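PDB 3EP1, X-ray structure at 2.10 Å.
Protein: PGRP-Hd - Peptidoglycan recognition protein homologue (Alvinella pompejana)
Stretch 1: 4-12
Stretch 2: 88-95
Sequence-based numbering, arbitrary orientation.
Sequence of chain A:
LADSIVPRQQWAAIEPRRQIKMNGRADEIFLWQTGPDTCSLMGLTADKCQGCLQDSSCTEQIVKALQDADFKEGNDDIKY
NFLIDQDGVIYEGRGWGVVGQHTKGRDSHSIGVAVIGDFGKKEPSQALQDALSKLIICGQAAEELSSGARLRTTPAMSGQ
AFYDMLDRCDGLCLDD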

# COMPACT_ATOMS: atom_id res chain seq x y z
N SER A 4 2.73 -0.12 9.85
CA SER A 4 3.53 0.37 8.74
C SER A 4 4.75 -0.51 8.52
O SER A 4 5.10 -1.33 9.37
CB SER A 4 3.99 1.80 9.00
OG SER A 4 5.04 1.84 9.94
N ILE A 5 5.37 -0.34 7.36
CA ILE A 5 6.58 -1.08 7.02
C ILE A 5 7.65 -0.50 7.94
O ILE A 5 7.65 0.71 8.19
CB ILE A 5 6.94 -0.87 5.53
CG1 ILE A 5 5.93 -1.62 4.65
CG2 ILE A 5 8.35 -1.35 5.24
CD1 ILE A 5 5.91 -1.19 3.20
N VAL A 6 8.54 -1.34 8.46
CA VAL A 6 9.59 -0.85 9.34
C VAL A 6 10.70 -0.16 8.53
O VAL A 6 11.40 -0.80 7.75
CB VAL A 6 10.20 -1.99 10.18
CG1 VAL A 6 11.30 -1.45 11.06
CG2 VAL A 6 9.13 -2.65 11.04
N PRO A 7 10.88 1.16 8.73
CA PRO A 7 11.90 1.94 8.02
C PRO A 7 13.33 1.57 8.39
O PRO A 7 13.58 1.01 9.46
CB PRO A 7 11.54 3.37 8.42
CG PRO A 7 11.13 3.19 9.85
CD PRO A 7 10.25 1.96 9.79
N ARG A 8 14.26 1.89 7.48
CA ARG A 8 15.68 1.60 7.66
C ARG A 8 16.19 2.04 9.03
O ARG A 8 16.86 1.28 9.72
CB ARG A 8 16.51 2.32 6.59
CG ARG A 8 16.32 1.84 5.17
CD ARG A 8 17.12 2.69 4.20
NE ARG A 8 18.56 2.55 4.38
CZ ARG A 8 19.28 1.53 3.90
NH1 ARG A 8 18.68 0.57 3.21
NH2 ARG A 8 20.58 1.48 4.11
N GLN A 9 15.87 3.27 9.40
CA GLN A 9 16.33 3.80 10.67
C GLN A 9 15.81 3.06 11.91
O GLN A 9 16.43 3.13 12.97
CB GLN A 9 15.99 5.29 10.79
CG GLN A 9 16.40 5.87 12.12
CD GLN A 9 16.60 7.38 12.11
OE1 GLN A 9 17.09 7.94 13.08
NE2 GLN A 9 16.21 8.03 11.01
N GLN A 10 14.70 2.34 11.78
CA GLN A 10 14.17 1.61 12.93
C GLN A 10 15.05 0.41 13.24
O GLN A 10 15.08 -0.05 14.38
CB GLN A 10 12.71 1.18 12.69
CG GLN A 10 11.86 1.13 13.97
CD GLN A 10 10.39 1.47 13.71
OE1 GLN A 10 10.05 2.57 13.27
NE2 GLN A 10 9.50 0.53 14.01
N TRP A 11 15.76 -0.11 12.25
CA TRP A 11 16.66 -1.23 12.53
C TRP A 11 18.12 -0.78 12.53
O TRP A 11 19.02 -1.60 12.40
CB TRP A 11 16.45 -2.43 11.58
CG TRP A 11 16.45 -2.17 10.09
CD1 TRP A 11 15.38 -1.82 9.32
CD2 TRP A 11 17.57 -2.29 9.20
NE1 TRP A 11 15.75 -1.74 8.00
CE2 TRP A 11 17.09 -2.02 7.90
CE3 TRP A 11 18.92 -2.61 9.37
CZ2 TRP A 11 17.92 -2.05 6.77
CZ3 TRP A 11 19.75 -2.64 8.25
CH2 TRP A 11 19.24 -2.37 6.96
N ALA A 12 18.33 0.53 12.69
CA ALA A 12 19.66 1.15 12.73
C ALA A 12 20.50 0.92 11.48
O ALA A 12 21.69 0.62 11.58
CB ALA A 12 20.43 0.67 13.95
N GLY A 88 4.79 -11.66 10.13
CA GLY A 88 4.20 -10.68 9.22
C GLY A 88 4.77 -9.28 9.25
O GLY A 88 4.21 -8.37 8.63
N VAL A 89 5.87 -9.07 9.95
CA VAL A 89 6.49 -7.76 10.02
C VAL A 89 7.30 -7.51 8.75
O VAL A 89 8.12 -8.33 8.35
CB VAL A 89 7.42 -7.66 11.25
CG1 VAL A 89 8.03 -6.26 11.34
CG2 VAL A 89 6.64 -8.00 12.53
N ILE A 90 7.07 -6.37 8.10
CA ILE A 90 7.79 -6.02 6.88
C ILE A 90 8.88 -4.99 7.17
O ILE A 90 8.61 -3.96 7.78
CB ILE A 90 6.85 -5.43 5.81
CG1 ILE A 90 5.72 -6.41 5.49
CG2 ILE A 90 7.63 -5.12 4.55
CD1 ILE A 90 4.73 -5.88 4.44
N TYR A 91 10.11 -5.25 6.71
CA TYR A 91 11.20 -4.32 6.94
C TYR A 91 11.69 -3.69 5.65
O TYR A 91 11.83 -4.36 4.63
CB TYR A 91 12.40 -4.99 7.62
CG TYR A 91 12.10 -5.64 8.95
CD1 TYR A 91 11.66 -6.95 9.01
CD2 TYR A 91 12.25 -4.93 10.14
CE1 TYR A 91 11.36 -7.55 10.22
CE2 TYR A 91 11.95 -5.52 11.36
CZ TYR A 91 11.51 -6.83 11.40
OH TYR A 91 11.22 -7.44 12.60
N GLU A 92 11.99 -2.40 5.71
CA GLU A 92 12.47 -1.72 4.54
C GLU A 92 13.96 -2.00 4.35
O GLU A 92 14.75 -1.80 5.26
CB GLU A 92 12.24 -0.21 4.64
CG GLU A 92 12.91 0.55 3.51
CD GLU A 92 12.85 2.05 3.66
OE1 GLU A 92 12.74 2.54 4.80
OE2 GLU A 92 12.94 2.73 2.62
N GLY A 93 14.32 -2.49 3.17
CA GLY A 93 15.71 -2.74 2.87
C GLY A 93 16.10 -1.53 2.04
O GLY A 93 16.13 -0.41 2.54
N ARG A 94 16.38 -1.75 0.76
CA ARG A 94 16.72 -0.64 -0.11
C ARG A 94 15.45 0.15 -0.40
O ARG A 94 15.51 1.31 -0.77
CB ARG A 94 17.34 -1.14 -1.42
CG ARG A 94 18.57 -1.97 -1.22
CD ARG A 94 19.37 -2.16 -2.49
NE ARG A 94 20.55 -2.96 -2.21
CZ ARG A 94 21.58 -3.13 -3.03
NH1 ARG A 94 21.59 -2.55 -4.21
NH2 ARG A 94 22.62 -3.86 -2.64
N GLY A 95 14.29 -0.49 -0.23
CA GLY A 95 13.02 0.17 -0.46
C GLY A 95 12.54 0.21 -1.90
O GLY A 95 13.15 -0.39 -2.78
O HOH W 1 5.00 -4.16 9.19

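Residues 5-7 run alongside the short strand 90-92, and together the two stretches bury 487 Å². Ser4 makes no direct contact. Its carbonyl O accepts a hydrogen bond from water 1 at 2.8 Å, and the same water accepts from Ile90 N at 3.2 Å, so it bridges Ser4 O and Ile90 N, which are too far apart to bond directly.

Ile5 CG1 and CG2 both lie 3.9 Å from Ile90 CG2, and Ile5 CG2 is also 4.1 Å from Glu92 CB. The branched chain thus covers two residues of the strand with apolar surface.

Val6 is the backbone anchor. Val6 N donates to Ile90 O at 2.7 Å, and Glu92 N donates to Val6 O at 2.7 Å. Both bonds are short and nearly straight, and they form a single beta bridge between Val6 and Tyr91. The Val6 side chain is buried: CG2 meets Val89 CG1 at 3.8 Å, and CB lies 3.6 Å from Tyr91 CD2. An aliphatic group suits this buried place beside Val89 and the Tyr91 ring.

Pro7 points away overall, but its CB still comes within 3.9 Å of Glu92 OE1. Proline has no amide hydrogen to offer, and the next donor to the strand is Arg8. Arg8 N gives a hydrogen bond to Glu92 OE1 at 3.1 Å. The extended Glu92 side chain carries its carboxylate to this amide. The Arg8 side chain leaves sideways, yet its end reaches the strand's continuation: NH1 donates to Gly93 O at 2.8 Å, with the oxygen at the guanidinium edge.

Gln9 and Gln10 make no contact with stretch 2. The turn brings back Trp11, which is buried and points toward the strand. Its NE1 donates to Glu92 O at 2.9 Å, satisfying the indole's polar atom, while CD1 lies 4.5 Å from Tyr91 CD2.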